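Side-chain contacts in cytochrome c, mono-and diheme variant (Methylophaga aminisulfidivorans MP, PDB 7C90), which probably carries electrons through its covalently bound heme c in the methanol oxidation system of this marine bacterium: residues E54-V59 against N68-D73; S82-A87 against A149-V154. All coordinates share one frame; numbering follows the deposited sequence.

Interaction 1: residues E54-V59 against N68-D73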
ATOM      1  N   GLU A  54      -8.315 -18.222  25.708  1.00 78.14           N
ATOM      2  CA  GLU A  54      -8.958 -18.151  27.050  1.00 79.51           C
ATOM      3  C   GLU A  54     -10.006 -17.030  27.008  1.00 76.98           C
ATOM      4  O   GLU A  54      -9.759 -16.018  26.305  1.00 81.66           O
ATOM      5  CB  GLU A  54      -7.936 -17.917  28.173  1.00 87.83           C
ATOM      6  CG  GLU A  54      -6.723 -17.067  27.793  1.00 93.27           C
ATOM      7  CD  GLU A  54      -5.426 -17.844  27.607  1.00101.50           C
ATOM      8  OE1 GLU A  54      -4.498 -17.630  28.416  1.00110.60           O
ATOM      9  OE2 GLU A  54      -5.340 -18.661  26.656  1.00 94.66           O
ATOM     10  N   LYS A  55     -11.143 -17.213  27.690  1.00 70.54           N
ATOM     11  CA  LYS A  55     -12.239 -16.206  27.765  1.00 67.50           C
ATOM     12  C   LYS A  55     -11.986 -15.274  28.957  1.00 59.98           C
ATOM     13  O   LYS A  55     -12.627 -15.465  29.988  1.00 61.06           O
ATOM     14  CB  LYS A  55     -13.600 -16.906  27.868  1.00 72.76           C
ATOM     15  CG  LYS A  55     -14.814 -15.982  27.899  1.00 77.81           C
ATOM     16  CD  LYS A  55     -14.781 -14.859  26.869  1.00 77.91           C
ATOM     17  CE  LYS A  55     -16.033 -14.801  26.018  1.00 78.14           C
ATOM     18  NZ  LYS A  55     -17.196 -14.321  26.797  1.00 80.70           N
ATOM     19  N   THR A  56     -11.114 -14.278  28.787  1.00 50.81           N
ATOM     20  CA  THR A  56     -10.532 -13.442  29.864  1.00 44.30           C
ATOM     21  C   THR A  56     -11.574 -12.452  30.403  1.00 43.67           C
ATOM     22  O   THR A  56     -12.624 -12.270  29.767  1.00 37.33           O
ATOM     23  CB  THR A  56      -9.307 -12.684  29.349  1.00 43.56           C
ATOM     24  OG1 THR A  56      -9.795 -11.712  28.423  1.00 42.81           O
ATOM     25  CG2 THR A  56      -8.298 -13.582  28.673  1.00 46.96           C
ATOM     26  N   GLU A  57     -11.257 -11.809  31.527  1.00 42.59           N
ATOM     27  CA  GLU A  57     -12.115 -10.797  32.188  1.00 41.48           C
ATOM     28  C   GLU A  57     -12.206  -9.546  31.292  1.00 37.61           C
ATOM     29  O   GLU A  57     -13.297  -8.993  31.174  1.00 37.25           O
ATOM     30  CB  GLU A  57     -11.543 -10.474  33.568  1.00 48.01           C
ATOM     31  CG  GLU A  57     -12.265  -9.333  34.263  1.00 56.05           C
ATOM     32  CD  GLU A  57     -11.598  -8.792  35.516  1.00 63.08           C
ATOM     33  OE1 GLU A  57     -10.448  -9.177  35.799  1.00 62.46           O
ATOM     34  OE2 GLU A  57     -12.230  -7.953  36.182  1.00 75.97           O
ATOM     35  N   ALA A  58     -11.095  -9.094  30.698  1.00 33.16           N
ATOM     36  CA  ALA A  58     -11.072  -7.944  29.766  1.00 31.81           C
ATOM     37  C   ALA A  58     -12.009  -8.215  28.582  1.00 30.08           C
ATOM     38  O   ALA A  58     -12.803  -7.320  28.220  1.00 29.24           O
ATOM     39  CB  ALA A  58      -9.670  -7.651  29.315  1.00 34.62           C
ATOM     40  N   VAL A  59     -11.978  -9.416  28.014  1.00 30.07           N
ATOM     41  CA  VAL A  59     -12.833  -9.719  26.833  1.00 30.71           C
ATOM     42  C   VAL A  59     -14.297  -9.735  27.291  1.00 32.91           C
ATOM     43  O   VAL A  59     -15.146  -9.093  26.626  1.00 32.24           O
ATOM     44  CB  VAL A  59     -12.391 -11.014  26.134  1.00 32.03           C
ATOM     45  CG1 VAL A  59     -13.455 -11.544  25.187  1.00 32.77           C
ATOM     46  CG2 VAL A  59     -11.057 -10.826  25.414  1.00 32.84           C
ATOM     47  N   ASN A  68     -12.272  -1.052  27.353  1.00 30.38           N
ATOM     48  CA  ASN A  68     -11.036  -1.877  27.294  1.00 28.43           C
ATOM     49  C   ASN A  68     -10.281  -1.743  28.622  1.00 29.66           C
ATOM     50  O   ASN A  68      -9.634  -0.723  28.793  1.00 29.10           O
ATOM     51  CB  ASN A  68     -10.154  -1.478  26.106  1.00 28.95           C
ATOM     52  CG  ASN A  68      -8.938  -2.373  25.991  1.00 29.36           C
ATOM     53  OD1 ASN A  68      -8.753  -3.265  26.823  1.00 30.02           O
ATOM     54  ND2 ASN A  68      -8.132  -2.164  24.962  1.00 25.92           N
ATOM     55  N   LEU A  69     -10.408  -2.720  29.531  1.00 32.37           N
ATOM     56  CA  LEU A  69      -9.774  -2.698  30.868  1.00 37.02           C
ATOM     57  C   LEU A  69      -8.265  -2.585  30.719  1.00 36.27           C
ATOM     58  O   LEU A  69      -7.641  -2.193  31.699  1.00 38.53           O
ATOM     59  CB  LEU A  69     -10.072  -3.991  31.634  1.00 40.67           C
ATOM     60  CG  LEU A  69     -11.491  -4.158  32.155  1.00 45.40           C
ATOM     61  CD1 LEU A  69     -11.570  -5.376  33.066  1.00 49.37           C
ATOM     62  CD2 LEU A  69     -11.974  -2.893  32.849  1.00 46.70           C
ATOM     63  N   TYR A  70      -7.684  -2.994  29.589  1.00 32.24           N
ATOM     64  CA  TYR A  70      -6.203  -3.017  29.469  1.00 28.79           C
ATOM     65  C   TYR A  70      -5.648  -1.611  29.247  1.00 28.29           C
ATOM     66  O   TYR A  70      -4.431  -1.521  29.363  1.00 26.15           O
ATOM     67  CB  TYR A  70      -5.690  -3.961  28.382  1.00 29.75           C
ATOM     68  CG  TYR A  70      -5.945  -5.429  28.607  1.00 30.48           C
ATOM     69  CD1 TYR A  70      -5.730  -6.051  29.840  1.00 33.33           C
ATOM     70  CD2 TYR A  70      -6.390  -6.212  27.561  1.00 30.67           C
ATOM     71  CE1 TYR A  70      -5.957  -7.411  30.011  1.00 32.11           C
ATOM     72  CE2 TYR A  70      -6.607  -7.569  27.704  1.00 30.08           C
ATOM     73  CZ  TYR A  70      -6.387  -8.175  28.932  1.00 35.12           C
ATOM     74  OH  TYR A  70      -6.618  -9.515  29.031  1.00 29.66           O
ATOM     75  N   ASN A  71      -6.467  -0.577  28.990  1.00 27.98           N
ATOM     76  CA  ASN A  71      -5.953   0.795  28.748  1.00 31.17           C
ATOM     77  C   ASN A  71      -5.058   1.284  29.903  1.00 34.96           C
ATOM     78  O   ASN A  71      -4.208   2.159  29.638  1.00 32.30           O
ATOM     79  CB  ASN A  71      -7.071   1.802  28.458  1.00 32.56           C
ATOM     80  CG  ASN A  71      -7.666   1.595  27.081  1.00 35.44           C
ATOM     81  OD1 ASN A  71      -7.052   0.931  26.243  1.00 30.32           O
ATOM     82  ND2 ASN A  71      -8.857   2.128  26.848  1.00 29.82           N
ATOM     83  N   THR A  72      -5.252   0.805  31.133  1.00 36.18           N
ATOM     84  CA  THR A  72      -4.563   1.328  32.351  1.00 42.80           C
ATOM     85  C   THR A  72      -3.508   0.326  32.838  1.00 45.35           C
ATOM     86  O   THR A  72      -2.876   0.594  33.865  1.00 52.15           O
ATOM     87  CB  THR A  72      -5.582   1.681  33.447  1.00 41.15           C
ATOM     88  OG1 THR A  72      -6.484   0.592  33.638  1.00 51.44           O
ATOM     89  CG2 THR A  72      -6.414   2.895  33.113  1.00 43.45           C
ATOM     90  N   ASP A  73      -3.299  -0.779  32.120  1.00 46.51           N
ATOM     91  CA  ASP A  73      -2.543  -1.950  32.636  1.00 44.29           C
ATOM     92  C   ASP A  73      -1.188  -1.984  31.923  1.00 45.54           C
ATOM     93  O   ASP A  73      -1.151  -2.324  30.732  1.00 44.85           O
ATOM     94  CB  ASP A  73      -3.397  -3.221  32.528  1.00 44.50           C
ATOM     95  CG  ASP A  73      -2.647  -4.519  32.808  1.00 49.39           C
ATOM     96  OD1 ASP A  73      -1.397  -4.474  32.915  1.00 43.55           O
ATOM     97  OD2 ASP A  73      -3.320  -5.577  32.901  1.00 54.10           O
TER
HETATM   98  O   HOH W   1     -12.204  -4.785  28.888  1.00 30.27           O
HETATM   99  O   HOH W   2      -8.290 -10.204  31.188  1.00 39.56           O
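The Y70 ring takes the methyl of A58 on one face, where CB sits 3.3 Å above the plane and is shifted toward the rim. The ring of H146, from helix 141-153, also meets it, with the two planes about 30° apart. This is a CH-pi contact between the first turn of helix 57-65 and the loop that returns from that helix, on the surface of the cytochrome c. The methyl stands 3.6 Å from the ring centroid but leans to the phenol end: A58 CB comes to 3.3 Å from Y70 CZ. With CG of Y70 anti to the carbonyl carbon (chi1 -66°), the ring swings back toward the helix start even though its CB does not point there.

T56 is the N-cap of that helix. Its OG1 accepts from V59 N at 3.2 Å, and it shares a second partner with the tyrosine, because D142 OD1 is hydrogen-bonded to both T56 OG1 and Y70 OH. One carboxylate oxygen from helix 141-153 therefore gathers the helix cap and the phenol, which do not bond to each other. Beside the aromatic contact, L69 packs with its CB 4.4 Å from A58 CB, while its CD1 meets CG and OE2 of E57, the leucine and glutamate side chains crossing at about a right angle.

No direct hydrogen bond joins the two segments, so water does the polar work. One water donates to A58 O and accepts from L69 N, linking backbone to backbone. N68 forms an Asx turn at the start of the 68-73 segment: its OD1 accepts from Y70 N, which lies above the carbonyl plane. A second water accepts from A58 N at 3.1 Å and donates to Y70 OH at 2.8 Å.

Interaction 2: residues S82-A87 against A149-V154. With HEC (heme c), chain E.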
ATOM      1  N   SER A  82       4.346  -5.702  21.563  1.00 35.71           N
ATOM      2  CA  SER A  82       4.977  -6.852  20.875  1.00 38.00           C
ATOM      3  C   SER A  82       3.992  -7.430  19.836  1.00 35.04           C
ATOM      4  O   SER A  82       4.445  -7.787  18.750  1.00 31.35           O
ATOM      5  CB  SER A  82       5.461  -7.855  21.893  1.00 38.71           C
ATOM      6  OG  SER A  82       5.601  -9.132  21.304  1.00 48.36           O
ATOM      7  N   LEU A  83       2.683  -7.454  20.118  1.00 33.85           N
ATOM      8  CA  LEU A  83       1.647  -8.021  19.200  1.00 32.80           C
ATOM      9  C   LEU A  83       1.413  -7.072  18.018  1.00 32.28           C
ATOM     10  O   LEU A  83       1.236  -7.560  16.878  1.00 32.48           O
ATOM     11  CB  LEU A  83       0.347  -8.271  19.963  1.00 32.49           C
ATOM     12  CG  LEU A  83       0.427  -9.403  20.986  1.00 35.23           C
ATOM     13  CD1 LEU A  83      -0.700  -9.302  21.996  1.00 38.08           C
ATOM     14  CD2 LEU A  83       0.404 -10.758  20.304  1.00 33.96           C
ATOM     15  N   PHE A  84       1.435  -5.769  18.276  1.00 28.84           N
ATOM     16  CA  PHE A  84       1.360  -4.715  17.238  1.00 31.39           C
ATOM     17  C   PHE A  84       2.551  -4.824  16.273  1.00 33.52           C
ATOM     18  O   PHE A  84       2.331  -4.734  15.073  1.00 28.21           O
ATOM     19  CB  PHE A  84       1.338  -3.330  17.864  1.00 29.82           C
ATOM     20  CG  PHE A  84       1.255  -2.218  16.867  1.00 27.51           C
ATOM     21  CD1 PHE A  84       2.400  -1.715  16.285  1.00 29.72           C
ATOM     22  CD2 PHE A  84       0.040  -1.682  16.516  1.00 27.40           C
ATOM     23  CE1 PHE A  84       2.327  -0.671  15.382  1.00 31.52           C
ATOM     24  CE2 PHE A  84      -0.032  -0.646  15.599  1.00 30.52           C
ATOM     25  CZ  PHE A  84       1.114  -0.132  15.047  1.00 30.37           C
ATOM     26  N   MET A  85       3.773  -5.015  16.777  1.00 34.03           N
ATOM     27  CA  MET A  85       4.971  -5.149  15.897  1.00 33.03           C
ATOM     28  C   MET A  85       4.756  -6.333  14.957  1.00 28.21           C
ATOM     29  O   MET A  85       5.002  -6.174  13.766  1.00 28.29           O
ATOM     30  CB  MET A  85       6.278  -5.335  16.671  1.00 30.49           C
ATOM     31  CG  MET A  85       6.547  -4.235  17.645  1.00 32.97           C
ATOM     32  SD  MET A  85       6.461  -2.592  16.915  1.00 37.06           S
ATOM     33  CE  MET A  85       5.449  -1.688  18.089  1.00 41.07           C
ATOM     34  N   THR A  86       4.272  -7.460  15.456  1.00 29.37           N
ATOM     35  CA  THR A  86       4.075  -8.676  14.627  1.00 30.86           C
ATOM     36  C   THR A  86       2.937  -8.469  13.601  1.00 30.89           C
ATOM     37  O   THR A  86       3.106  -8.861  12.415  1.00 28.20           O
ATOM     38  CB  THR A  86       3.838  -9.919  15.494  1.00 32.43           C
ATOM     39  OG1 THR A  86       4.872 -10.007  16.471  1.00 31.37           O
ATOM     40  CG2 THR A  86       3.813 -11.175  14.652  1.00 31.17           C
ATOM     41  N   ALA A  87       1.819  -7.875  14.007  1.00 27.76           N
ATOM     42  CA  ALA A  87       0.543  -7.934  13.255  1.00 27.83           C
ATOM     43  C   ALA A  87       0.308  -6.677  12.445  1.00 24.45           C
ATOM     44  O   ALA A  87      -0.467  -6.779  11.472  1.00 27.10           O
ATOM     45  CB  ALA A  87      -0.627  -8.222  14.174  1.00 26.84           C
ATOM     46  N   ALA A 149      -4.902  -1.356  23.725  1.00 23.04           N
ATOM     47  CA  ALA A 149      -4.334  -0.609  24.884  1.00 24.71           C
ATOM     48  C   ALA A 149      -3.005   0.036  24.462  1.00 24.80           C
ATOM     49  O   ALA A 149      -2.805   1.231  24.745  1.00 28.71           O
ATOM     50  CB  ALA A 149      -4.151  -1.493  26.089  1.00 25.11           C
ATOM     51  N   TRP A 150      -2.142  -0.686  23.744  1.00 27.50           N
ATOM     52  CA  TRP A 150      -0.817  -0.142  23.325  1.00 25.61           C
ATOM     53  C   TRP A 150      -1.024   1.029  22.367  1.00 26.76           C
ATOM     54  O   TRP A 150      -0.336   2.036  22.500  1.00 24.91           O
ATOM     55  CB  TRP A 150       0.102  -1.238  22.739  1.00 30.27           C
ATOM     56  CG  TRP A 150       1.410  -0.642  22.348  1.00 31.03           C
ATOM     57  CD1 TRP A 150       2.464  -0.349  23.165  1.00 32.52           C
ATOM     58  CD2 TRP A 150       1.733  -0.103  21.061  1.00 31.43           C
ATOM     59  NE1 TRP A 150       3.434   0.294  22.458  1.00 30.53           N
ATOM     60  CE2 TRP A 150       3.014   0.480  21.175  1.00 30.56           C
ATOM     61  CE3 TRP A 150       1.058  -0.043  19.835  1.00 31.00           C
ATOM     62  CZ2 TRP A 150       3.653   1.084  20.094  1.00 34.32           C
ATOM     63  CZ3 TRP A 150       1.679   0.584  18.779  1.00 30.59           C
ATOM     64  CH2 TRP A 150       2.962   1.130  18.901  1.00 32.96           C
ATOM     65  N   VAL A 151      -1.932   0.909  21.396  1.00 25.23           N
ATOM     66  CA  VAL A 151      -2.203   1.989  20.412  1.00 25.86           C
ATOM     67  C   VAL A 151      -2.653   3.241  21.176  1.00 29.55           C
ATOM     68  O   VAL A 151      -2.223   4.378  20.779  1.00 30.02           O
ATOM     69  CB  VAL A 151      -3.224   1.542  19.337  1.00 27.23           C
ATOM     70  CG1 VAL A 151      -3.698   2.706  18.492  1.00 31.36           C
ATOM     71  CG2 VAL A 151      -2.667   0.449  18.418  1.00 29.53           C
ATOM     72  N   ARG A 152      -3.496   3.087  22.212  1.00 26.44           N
ATOM     73  CA  ARG A 152      -3.960   4.273  22.982  1.00 24.56           C
ATOM     74  C   ARG A 152      -2.780   4.861  23.777  1.00 23.18           C
ATOM     75  O   ARG A 152      -2.712   6.052  23.837  1.00 22.84           O
ATOM     76  CB  ARG A 152      -5.130   3.928  23.896  1.00 24.25           C
ATOM     77  CG  ARG A 152      -6.360   3.453  23.151  1.00 25.27           C
ATOM     78  CD  ARG A 152      -6.824   4.383  22.044  1.00 24.69           C
ATOM     79  NE  ARG A 152      -8.194   4.017  21.734  1.00 27.97           N
ATOM     80  CZ  ARG A 152      -8.879   4.386  20.661  1.00 25.30           C
ATOM     81  NH1 ARG A 152      -8.331   5.151  19.737  1.00 25.27           N
ATOM     82  NH2 ARG A 152     -10.110   3.940  20.505  1.00 24.70           N
ATOM     83  N   SER A 153      -1.857   4.041  24.271  1.00 27.17           N
ATOM     84  CA  SER A 153      -0.756   4.444  25.186  1.00 29.80           C
ATOM     85  C   SER A 153       0.240   5.343  24.445  1.00 33.17           C
ATOM     86  O   SER A 153       0.888   6.151  25.114  1.00 35.05           O
ATOM     87  CB  SER A 153      -0.070   3.232  25.773  1.00 29.71           C
ATOM     88  OG  SER A 153       0.777   2.591  24.804  1.00 31.64           O
ATOM     89  N   VAL A 154       0.351   5.230  23.112  1.00 33.16           N
ATOM     90  CA  VAL A 154       1.373   5.982  22.319  1.00 31.31           C
ATOM     91  C   VAL A 154       0.738   7.216  21.697  1.00 31.04           C
ATOM     92  O   VAL A 154       1.451   7.933  21.034  1.00 31.41           O
ATOM     93  CB  VAL A 154       2.077   5.103  21.278  1.00 33.06           C
ATOM     94  CG1 VAL A 154       2.950   4.087  21.977  1.00 31.59           C
ATOM     95  CG2 VAL A 154       1.116   4.415  20.305  1.00 35.17           C
TER
HETATM   96 FE   HEC E 201      -4.667  -1.292   9.470  1.00 21.45          FE
HETATM   97  CHA HEC E 201      -6.774   1.242   8.472  1.00 21.46           C
HETATM   98  CHB HEC E 201      -5.426  -0.685  12.686  1.00 19.03           C
HETATM   99  CHC HEC E 201      -2.970  -4.144  10.349  1.00 20.51           C
HETATM  100  CHD HEC E 201      -3.367  -1.447   6.323  1.00 22.30           C
HETATM  101  NA  HEC E 201      -5.935   0.030  10.382  1.00 20.52           N
HETATM  102  C1A HEC E 201      -6.674   0.997   9.877  1.00 20.71           C
HETATM  103  C2A HEC E 201      -7.468   1.771  10.853  1.00 21.11           C
HETATM  104  C3A HEC E 201      -7.096   1.161  12.118  1.00 21.67           C
HETATM  105  C4A HEC E 201      -6.091   0.154  11.705  1.00 20.85           C
HETATM  106  CMA HEC E 201      -7.477   1.490  13.519  1.00 23.23           C
HETATM  107  CAA HEC E 201      -8.436   2.869  10.615  1.00 22.48           C
HETATM  108  CBA HEC E 201      -7.694   4.104  11.095  1.00 23.96           C
HETATM  109  CGA HEC E 201      -8.555   5.323  11.051  1.00 26.05           C
HETATM  110  O1A HEC E 201      -9.793   5.193  11.078  1.00 24.96           O
HETATM  111  O2A HEC E 201      -7.963   6.423  10.904  1.00 29.10           O
HETATM  112  NB  HEC E 201      -4.277  -2.239  11.238  1.00 19.63           N
HETATM  113  C1B HEC E 201      -4.594  -1.831  12.436  1.00 19.69           C
HETATM  114  C2B HEC E 201      -4.099  -2.677  13.541  1.00 20.46           C
HETATM  115  C3B HEC E 201      -3.391  -3.736  12.829  1.00 20.52           C
HETATM  116  C4B HEC E 201      -3.570  -3.367  11.433  1.00 21.90           C
HETATM  117  CMB HEC E 201      -4.292  -2.466  15.016  1.00 21.55           C
HETATM  118  CAB HEC E 201      -2.661  -4.936  13.438  1.00 22.24           C
HETATM  119  CBB HEC E 201      -3.614  -5.902  14.050  1.00 21.50           C
HETATM  120  NC  HEC E 201      -3.392  -2.555   8.505  1.00 21.93           N
HETATM  121  C1C HEC E 201      -2.851  -3.675   9.007  1.00 22.28           C
HETATM  122  C2C HEC E 201      -1.976  -4.422   8.088  1.00 21.69           C
HETATM  123  C3C HEC E 201      -2.105  -3.602   6.877  1.00 23.01           C
HETATM  124  C4C HEC E 201      -2.977  -2.494   7.236  1.00 20.31           C
HETATM  125  CMC HEC E 201      -1.232  -5.671   8.416  1.00 21.35           C
HETATM  126  CAC HEC E 201      -1.320  -3.885   5.622  1.00 26.63           C
HETATM  127  CBC HEC E 201      -1.499  -5.278   5.088  1.00 25.87           C
HETATM  128  ND  HEC E 201      -4.997  -0.249   7.716  1.00 22.23           N
HETATM  129  C1D HEC E 201      -4.388  -0.428   6.558  1.00 21.63           C
HETATM  130  C2D HEC E 201      -4.867   0.408   5.476  1.00 22.00           C
HETATM  131  C3D HEC E 201      -5.892   1.215   6.093  1.00 21.90           C
HETATM  132  C4D HEC E 201      -5.888   0.689   7.461  1.00 23.65           C
HETATM  133  CMD HEC E 201      -4.403   0.384   4.070  1.00 22.66           C
HETATM  134  CAD HEC E 201      -6.802   2.199   5.482  1.00 23.81           C
HETATM  135  CBD HEC E 201      -8.076   1.383   5.216  1.00 27.03           C
HETATM  136  CGD HEC E 201      -9.364   2.172   5.052  1.00 30.04           C
HETATM  137  O1D HEC E 201      -9.307   3.396   4.845  1.00 33.49           O
HETATM  138  O2D HEC E 201     -10.479   1.584   5.082  1.00 28.09           O
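F84 and W150 both hold CG trans to the backbone N (chi1 -180° in each), which carries both aromatic side chains in between the helices, where they cross at about a right angle. This is the near-perpendicular helix pair of the cytochrome c fold: segments 82-87 and 149-153 of helices 74-87 and 141-153 run at 99°, their axes 10.4 Å apart at closest approach. The corner atom CZ3 of W150 stands over the centre of the F84 ring, 3.3 Å above its plane. The planes meet obliquely at 42°.

V151 adds CG2 beside CD2 and CE2 of F84. The M85 chain bends about its CB-CG and CG-SD bonds, bringing CE against W150 in an off-centre CH-pi contact, and V154 CG1 covers a face of the indole from within its own segment. An alanine in place of F84 would probably leave W150 CZ3 without its partner and open a gap beside C88 and the iron ligand H92, both of which F84 packs close to.

Farther along helix 74-87, T86 OG1 is hydrogen-bonded to N138 O of the second subunit. Toward the cofactor, A87 rests CB on the heme's CBB, 3.8 Å away.

Overall arrangement
From the N terminus, the chain enters helix 57-65, and interaction 1 closes the short loop formed by that helix and the turn after it, with only eight residues lying between its segments. Helix 74-87 follows and opens interaction 2, which closes a much longer loop of 61 residues holding the heme attachment cysteines and both axial ligands before helix 141-153 returns. The two contacts are in series, neither nested nor crossed, and their centres lie 14 Å apart. Helix 141-153 joins them: its A149 touches Y70 O and N71 OD1 of the first loop, so helix 57-65 and its following loop are tied to the helix pair beside the heme.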